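Local structure of sucrose 6(F)-phosphate phosphorylase (6S9V) at residues Asn369-Asp372 against Asp373-Leu376; Arg379-Gln382 against Phe383-Gly387; Glu424-Glu427 against Ser428-Asn432. The protein is a phosphorylase with an alpha-amylase-type catalytic domain built round a closed barrel of eight parallel strands. All coordinates share one frame; numbering follows the deposited sequence.

Overall arrangement
Following the chain, contact 1 comes first, at the turn where helix 364-367 gives way to helix 372-384. Contact 2 lies at the far end of that same helix, where it runs out into the loop leading to strand 388-392, the last strand of the parallel barrel; the centres of the two contacts are about 16 Å apart. Contact 3 follows later, in the turn between helices 422-428 and 432-446. All three are local and come in series, so none nests in or crosses another. Helix 432-446, which starts at contact 3, runs alongside helix 372-384 in the same direction, from contact 1 to contact 2, and lends side chains around both; contact 3 leans on helix 34-44.

Contact 1: Asn369-Asp372 against Asp373-Leu376; sequences NCDD and DAYL
The carboxylate of Asp371 has the start of a helix over one of its faces: the methyl of Ala374 sits above it, CB 3.5 Å from Asp371 CG, and the amide of Ala374 comes in from the same side. That amide donates to Asp371 OD1 from Ala374 N at 3.1 Å, and the bond is almost straight at hydrogen (171°) although it reaches the oxygen from 72° out of the carboxylate plane. A water approaches the same oxygen from the other side of the plane, donating to Asp371 OD1 at 2.7 Å and accepting from Asp373 N at 2.8 Å, so a first-turn amide is tied to the cap through solvent. What brings the group over the helix end is its first torsion, which sets CG opposite the backbone N (chi1 -176°). Tyr484 touches both Asp371 and Ala374.

Behind the cap the backbone bonds of the helix begin, Tyr375 N to Asp371 O at 2.8 Å and Leu376 N to Asp372 O at 2.9 Å. Leu376 also lays CD2 3.3 Å from Asp372 O. The other polar ends point elsewhere: Asp372 OD1 is hydrogen-bonded to Tyr365, Asp373 OD1 makes a salt bridge with Arg436 of helix 432-446, and Tyr375 OH meets Gly395 O. Three successive acids at this end would probably be stabilised by the helix dipole. Asp371 is thus a classic aspartate N-cap, opening helix 372-384 just after a Schellman motif, with Asn369 as its C-prime residue, has closed helix 364-367.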
loop_
_atom_site.group_PDB
_atom_site.type_symbol
_atom_site.label_atom_id
_atom_site.label_comp_id
_atom_site.label_asym_id
_atom_site.label_seq_id
_atom_site.Cartn_x
_atom_site.Cartn_y
_atom_site.Cartn_z
ATOM N N ASN A 369 -4.444 -0.621 -21.548
ATOM C CA ASN A 369 -5.196 -1.123 -22.699
ATOM C C ASN A 369 -4.851 -2.579 -23.002
ATOM O O ASN A 369 -4.934 -3.032 -24.149
ATOM C CB ASN A 369 -4.944 -0.238 -23.922
ATOM C CG ASN A 369 -6.223 0.155 -24.632
ATOM O OD1 ASN A 369 -7.305 -0.338 -24.317
ATOM N ND2 ASN A 369 -6.098 1.049 -25.598
ATOM N N CYS A 370 -4.455 -3.320 -21.967
ATOM C CA CYS A 370 -4.104 -4.737 -22.078
ATOM C C CYS A 370 -2.973 -4.965 -23.077
ATOM O O CYS A 370 -2.838 -6.051 -23.646
ATOM C CB CYS A 370 -5.328 -5.587 -22.443
ATOM S SG CYS A 370 -6.708 -5.384 -21.293
ATOM N N ASP A 371 -2.128 -3.953 -23.243
ATOM C CA ASP A 371 -0.967 -3.991 -24.131
ATOM C C ASP A 371 0.139 -4.751 -23.410
ATOM O O ASP A 371 0.832 -4.192 -22.554
ATOM C CB ASP A 371 -0.546 -2.559 -24.451
ATOM C CG ASP A 371 0.593 -2.463 -25.451
ATOM O OD1 ASP A 371 1.390 -3.409 -25.595
ATOM O OD2 ASP A 371 0.737 -1.368 -26.039
ATOM N N ASP A 372 0.313 -6.030 -23.762
ATOM C CA ASP A 372 1.289 -6.877 -23.076
ATOM C C ASP A 372 2.668 -6.239 -23.070
ATOM O O ASP A 372 3.366 -6.231 -22.051
ATOM C CB ASP A 372 1.395 -8.240 -23.764
ATOM C CG ASP A 372 0.179 -9.121 -23.559
ATOM O OD1 ASP A 372 -0.783 -8.696 -22.898
ATOM O OD2 ASP A 372 0.190 -10.253 -24.098
ATOM N N ASP A 373 3.101 -5.747 -24.236
ATOM C CA ASP A 373 4.449 -5.201 -24.356
ATOM C C ASP A 373 4.614 -3.963 -23.487
ATOM O O ASP A 373 5.628 -3.813 -22.796
ATOM C CB ASP A 373 4.737 -4.899 -25.830
ATOM C CG ASP A 373 4.840 -6.172 -26.680
ATOM O OD1 ASP A 373 5.199 -7.234 -26.133
ATOM O OD2 ASP A 373 4.505 -6.128 -27.883
ATOM N N ALA A 374 3.627 -3.065 -23.500
ATOM C CA ALA A 374 3.691 -1.887 -22.644
ATOM C C ALA A 374 3.662 -2.279 -21.170
ATOM O O ALA A 374 4.337 -1.658 -20.335
ATOM C CB ALA A 374 2.536 -0.946 -22.970
ATOM N N TYR A 375 2.898 -3.320 -20.836
ATOM C CA TYR A 375 2.806 -3.757 -19.450
ATOM C C TYR A 375 4.127 -4.347 -18.974
ATOM O O TYR A 375 4.577 -4.053 -17.860
ATOM C CB TYR A 375 1.678 -4.773 -19.298
ATOM C CG TYR A 375 1.539 -5.286 -17.894
ATOM C CD1 TYR A 375 1.409 -4.404 -16.829
ATOM C CD2 TYR A 375 1.543 -6.646 -17.622
ATOM C CE1 TYR A 375 1.283 -4.861 -15.541
ATOM C CE2 TYR A 375 1.411 -7.111 -16.324
ATOM C CZ TYR A 375 1.286 -6.212 -15.288
ATOM O OH TYR A 375 1.175 -6.658 -13.986
ATOM N N LEU A 376 4.769 -5.172 -19.802
ATOM C CA LEU A 376 6.097 -5.668 -19.448
ATOM C C LEU A 376 7.096 -4.518 -19.358
ATOM O O LEU A 376 7.973 -4.517 -18.489
ATOM C CB LEU A 376 6.564 -6.710 -20.460
ATOM C CG LEU A 376 6.284 -8.173 -20.115
ATOM C CD1 LEU A 376 6.953 -8.589 -18.809
ATOM C CD2 LEU A 376 4.796 -8.405 -20.023
HETATM O O HOH W 1 1.638 -5.900 -26.665
#

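Contact 2: Arg379-Gln382 against Phe383-Gly387; sequences RAIQ and FFTPG
Phe383 lays one face of its ring over the carbonyl of Arg379, with Arg379 O 3.1 Å from Phe383 CG, while Phe383 N donates to that same oxygen at 2.8 Å. Gln382 reaches the ring obliquely, OE1 3.6 Å from Phe383 CE1, its amide turned 52° from the ring plane. The amide is steadied by Arg379, whose NH1 donates to Gln382 OE1 at 2.9 Å, close to the guanidinium plane. At the end of the helix Thr385 folds back: with OG1 set opposite its own carbonyl carbon (chi1 -62°), the hydroxyl donates to Ile381 O at 2.8 Å, from 39° out of the carbonyl plane. Thr385 N adds a bond to Gln382 O at 3.1 Å, an i to i-3 step that tightens the last turn.

Further out, Asp307 holds Arg379 NH2 in a salt bridge, and Gln390 O takes a hydrogen bond from Gln382 NE2. The helix end is wedged between layers: Phe383 packs on Leu440 and Ile441 of helix 432-446 and on Pro389 and Val391 of barrel strand 388-392, whereas Ala380, Ile381 and Phe384 face strand 473-480 of the antiparallel sheet.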
loop_
_atom_site.group_PDB
_atom_site.type_symbol
_atom_site.label_atom_id
_atom_site.label_comp_id
_atom_site.label_asym_id
_atom_site.label_seq_id
_atom_site.Cartn_x
_atom_site.Cartn_y
_atom_site.Cartn_z
ATOM N N ARG A 379 6.634 -2.915 -15.914
ATOM C CA ARG A 379 7.257 -3.675 -14.834
ATOM C C ARG A 379 8.778 -3.590 -14.907
ATOM O O ARG A 379 9.450 -3.555 -13.872
ATOM C CB ARG A 379 6.799 -5.138 -14.889
ATOM C CG ARG A 379 5.327 -5.337 -14.509
ATOM C CD ARG A 379 5.103 -5.189 -13.007
ATOM N NE ARG A 379 3.704 -5.441 -12.674
ATOM C CZ ARG A 379 3.112 -5.088 -11.541
ATOM N NH1 ARG A 379 3.788 -4.459 -10.585
ATOM N NH2 ARG A 379 1.824 -5.360 -11.369
ATOM N N ALA A 380 9.346 -3.579 -16.119
ATOM C CA ALA A 380 10.791 -3.409 -16.241
ATOM C C ALA A 380 11.230 -2.072 -15.652
ATOM O O ALA A 380 12.201 -2.002 -14.883
ATOM C CB ALA A 380 11.218 -3.515 -17.708
ATOM N N ILE A 381 10.521 -0.997 -15.999
ATOM C CA ILE A 381 10.802 0.308 -15.410
ATOM C C ILE A 381 10.723 0.220 -13.892
ATOM O O ILE A 381 11.610 0.695 -13.174
ATOM C CB ILE A 381 9.835 1.372 -15.952
ATOM C CG1 ILE A 381 10.057 1.611 -17.446
ATOM C CG2 ILE A 381 10.003 2.670 -15.155
ATOM C CD1 ILE A 381 8.902 2.365 -18.105
ATOM N N GLN A 382 9.645 -0.380 -13.382
ATOM C CA GLN A 382 9.492 -0.517 -11.937
ATOM C C GLN A 382 10.682 -1.245 -11.327
ATOM O O GLN A 382 11.256 -0.797 -10.327
ATOM C CB GLN A 382 8.198 -1.267 -11.610
ATOM C CG GLN A 382 7.918 -1.324 -10.111
ATOM C CD GLN A 382 7.030 -2.480 -9.700
ATOM O OE1 GLN A 382 6.369 -3.108 -10.525
ATOM N NE2 GLN A 382 7.001 -2.750 -8.403
ATOM N N PHE A 383 11.068 -2.377 -11.921
ATOM C CA PHE A 383 12.111 -3.206 -11.331
ATOM C C PHE A 383 13.492 -2.570 -11.457
ATOM O O PHE A 383 14.380 -2.861 -10.647
ATOM C CB PHE A 383 12.116 -4.590 -11.980
ATOM C CG PHE A 383 10.855 -5.397 -11.743
ATOM C CD1 PHE A 383 9.917 -5.008 -10.798
ATOM C CD2 PHE A 383 10.614 -6.544 -12.480
ATOM C CE1 PHE A 383 8.765 -5.748 -10.597
ATOM C CE2 PHE A 383 9.467 -7.295 -12.277
ATOM C CZ PHE A 383 8.539 -6.898 -11.338
ATOM N N PHE A 384 13.699 -1.698 -12.453
ATOM C CA PHE A 384 14.959 -0.977 -12.584
ATOM C C PHE A 384 15.007 0.296 -11.744
ATOM O O PHE A 384 16.069 0.915 -11.652
ATOM C CB PHE A 384 15.235 -0.631 -14.060
ATOM C CG PHE A 384 15.993 -1.707 -14.785
ATOM C CD1 PHE A 384 15.372 -2.898 -15.133
ATOM C CD2 PHE A 384 17.330 -1.546 -15.082
ATOM C CE1 PHE A 384 16.075 -3.899 -15.775
ATOM C CE2 PHE A 384 18.042 -2.545 -15.710
ATOM C CZ PHE A 384 17.419 -3.720 -16.062
ATOM N N THR A 385 13.895 0.703 -11.157
ATOM C CA THR A 385 13.857 1.873 -10.273
ATOM C C THR A 385 14.349 1.483 -8.885
ATOM O O THR A 385 13.910 0.462 -8.348
ATOM C CB THR A 385 12.436 2.427 -10.178
ATOM O OG1 THR A 385 12.008 2.856 -11.474
ATOM C CG2 THR A 385 12.378 3.624 -9.212
ATOM N N PRO A 386 15.263 2.251 -8.285
ATOM C CA PRO A 386 15.715 1.922 -6.926
ATOM C C PRO A 386 14.540 1.843 -5.959
ATOM O O PRO A 386 13.633 2.680 -5.974
ATOM C CB PRO A 386 16.660 3.076 -6.576
ATOM C CG PRO A 386 17.175 3.558 -7.897
ATOM C CD PRO A 386 16.002 3.396 -8.852
ATOM N N GLY A 387 14.579 0.827 -5.106
ATOM C CA GLY A 387 13.515 0.545 -4.163
ATOM C C GLY A 387 13.154 -0.937 -4.179
ATOM O O GLY A 387 13.545 -1.689 -5.052
HETATM O O HOH W 2 11.758 -1.229 -7.565
#

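Contact 3: Glu424-Glu427 against Ser428-Asn432; sequences EIEE and SVQKN
Gln430 doubles back over the end of helix 422-428, and its side chain, from CB to NE2, follows the carbonyls of the last turn. CB lies 3.5 Å from Glu427 O. From there CG, placed opposite its own carbonyl carbon (chi1 -60°), comes 3.4 Å from Glu426 O. CD passes the same oxygen at 3.8 Å, and at the tip NE2 donates to Glu426 O at 3.1 Å. That oxygen lies in the plane of the Gln430 amide, and the bond is nearly straight at hydrogen (165°), yet the nitrogen stands 49° above the carbonyl plane of Glu426. The side chains of Glu426 and Gln430 run side by side, pointing the same way, the carboxylate and amide planes nearly parallel.

This is a helix C-terminus unwinding into a type I beta turn, Ser428 to Lys431, closed by Lys431 N to Ser428 O; Lys431 then holds the N-cap position of helix 432-446. Gln430 N reaches only three residues back, to Glu427 O at 3.2 Å, where the preceding turn made four-residue steps, such as Val429 N to Ile425 O.

On the flank facing helix 34-44, Val429 CG1 meets Ile425 CG2 at 4.1 Å, and Tyr44 touches both side chains. Val429 CG2, in the crowded position between N and carbonyl carbon, lies 3.3 Å from Glu426 O. Glu424 sends its carboxylate away to His418, while its backbone carbonyl accepts from Ser428 N.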
loop_
_atom_site.group_PDB
_atom_site.type_symbol
_atom_site.label_atom_id
_atom_site.label_comp_id
_atom_site.label_asym_id
_atom_site.label_seq_id
_atom_site.Cartn_x
_atom_site.Cartn_y
_atom_site.Cartn_z
ATOM N N GLU A 424 -8.568 -21.088 -11.820
ATOM C CA GLU A 424 -8.335 -19.861 -12.571
ATOM C C GLU A 424 -6.868 -19.447 -12.504
ATOM O O GLU A 424 -6.313 -18.930 -13.482
ATOM C CB GLU A 424 -9.226 -18.734 -12.043
ATOM C CG GLU A 424 -9.120 -17.446 -12.851
ATOM C CD GLU A 424 -10.112 -16.370 -12.424
ATOM O OE1 GLU A 424 -10.812 -16.544 -11.403
ATOM O OE2 GLU A 424 -10.199 -15.349 -13.132
ATOM N N ILE A 425 -6.227 -19.651 -11.352
ATOM C CA ILE A 425 -4.792 -19.402 -11.254
ATOM C C ILE A 425 -4.035 -20.326 -12.200
ATOM O O ILE A 425 -3.143 -19.896 -12.942
ATOM C CB ILE A 425 -4.314 -19.574 -9.805
ATOM C CG1 ILE A 425 -4.959 -18.529 -8.899
ATOM C CG2 ILE A 425 -2.796 -19.466 -9.749
ATOM C CD1 ILE A 425 -4.751 -18.805 -7.417
ATOM N N GLU A 426 -4.385 -21.614 -12.183
ATOM C CA GLU A 426 -3.742 -22.576 -13.073
ATOM C C GLU A 426 -3.823 -22.116 -14.521
ATOM O O GLU A 426 -2.835 -22.200 -15.261
ATOM C CB GLU A 426 -4.405 -23.944 -12.895
ATOM C CG GLU A 426 -3.879 -25.054 -13.797
ATOM C CD GLU A 426 -4.763 -26.296 -13.764
ATOM O OE1 GLU A 426 -5.674 -26.362 -12.907
ATOM O OE2 GLU A 426 -4.555 -27.203 -14.599
ATOM N N GLU A 427 -4.984 -21.592 -14.933
ATOM C CA GLU A 427 -5.142 -21.100 -16.299
ATOM C C GLU A 427 -4.339 -19.825 -16.527
ATOM O O GLU A 427 -3.648 -19.687 -17.546
ATOM C CB GLU A 427 -6.619 -20.842 -16.606
ATOM C CG GLU A 427 -7.443 -22.078 -16.839
ATOM C CD GLU A 427 -7.230 -22.667 -18.225
ATOM O OE1 GLU A 427 -7.636 -22.038 -19.235
ATOM O OE2 GLU A 427 -6.642 -23.759 -18.298
ATOM N N SER A 428 -4.416 -18.878 -15.587
ATOM C CA SER A 428 -3.833 -17.563 -15.810
ATOM C C SER A 428 -2.314 -17.624 -15.933
ATOM O O SER A 428 -1.730 -16.900 -16.747
ATOM C CB SER A 428 -4.220 -16.618 -14.671
ATOM O OG SER A 428 -5.588 -16.271 -14.729
ATOM N N VAL A 429 -1.654 -18.477 -15.139
ATOM C CA VAL A 429 -0.195 -18.489 -15.142
ATOM C C VAL A 429 0.354 -18.997 -16.466
ATOM O O VAL A 429 1.536 -18.798 -16.760
ATOM C CB VAL A 429 0.378 -19.331 -13.984
ATOM C CG1 VAL A 429 -0.024 -18.742 -12.660
ATOM C CG2 VAL A 429 -0.055 -20.790 -14.090
ATOM N N GLN A 430 -0.477 -19.653 -17.277
ATOM C CA GLN A 430 -0.044 -20.134 -18.578
ATOM C C GLN A 430 -0.122 -19.069 -19.662
ATOM O O GLN A 430 0.433 -19.277 -20.748
ATOM C CB GLN A 430 -0.881 -21.355 -18.970
ATOM C CG GLN A 430 -0.745 -22.496 -17.972
ATOM C CD GLN A 430 -1.467 -23.756 -18.400
ATOM O OE1 GLN A 430 -1.095 -24.404 -19.378
ATOM N NE2 GLN A 430 -2.502 -24.119 -17.652
ATOM N N LYS A 431 -0.762 -17.932 -19.394
ATOM C CA LYS A 431 -0.827 -16.864 -20.384
ATOM C C LYS A 431 0.574 -16.363 -20.708
ATOM O O LYS A 431 1.428 -16.245 -19.825
ATOM C CB LYS A 431 -1.680 -15.705 -19.876
ATOM C CG LYS A 431 -3.143 -16.046 -19.681
ATOM C CD LYS A 431 -3.995 -14.789 -19.703
ATOM C CE LYS A 431 -3.843 -13.976 -18.424
ATOM N NZ LYS A 431 -4.712 -12.758 -18.441
ATOM N N ASN A 432 0.805 -16.059 -21.988
ATOM C CA ASN A 432 2.132 -15.625 -22.408
ATOM C C ASN A 432 2.603 -14.410 -21.619
ATOM O O ASN A 432 3.766 -14.351 -21.203
ATOM C CB ASN A 432 2.145 -15.314 -23.904
ATOM C CG ASN A 432 3.520 -14.909 -24.397
ATOM O OD1 ASN A 432 3.792 -13.730 -24.620
ATOM N ND2 ASN A 432 4.402 -15.886 -24.553
#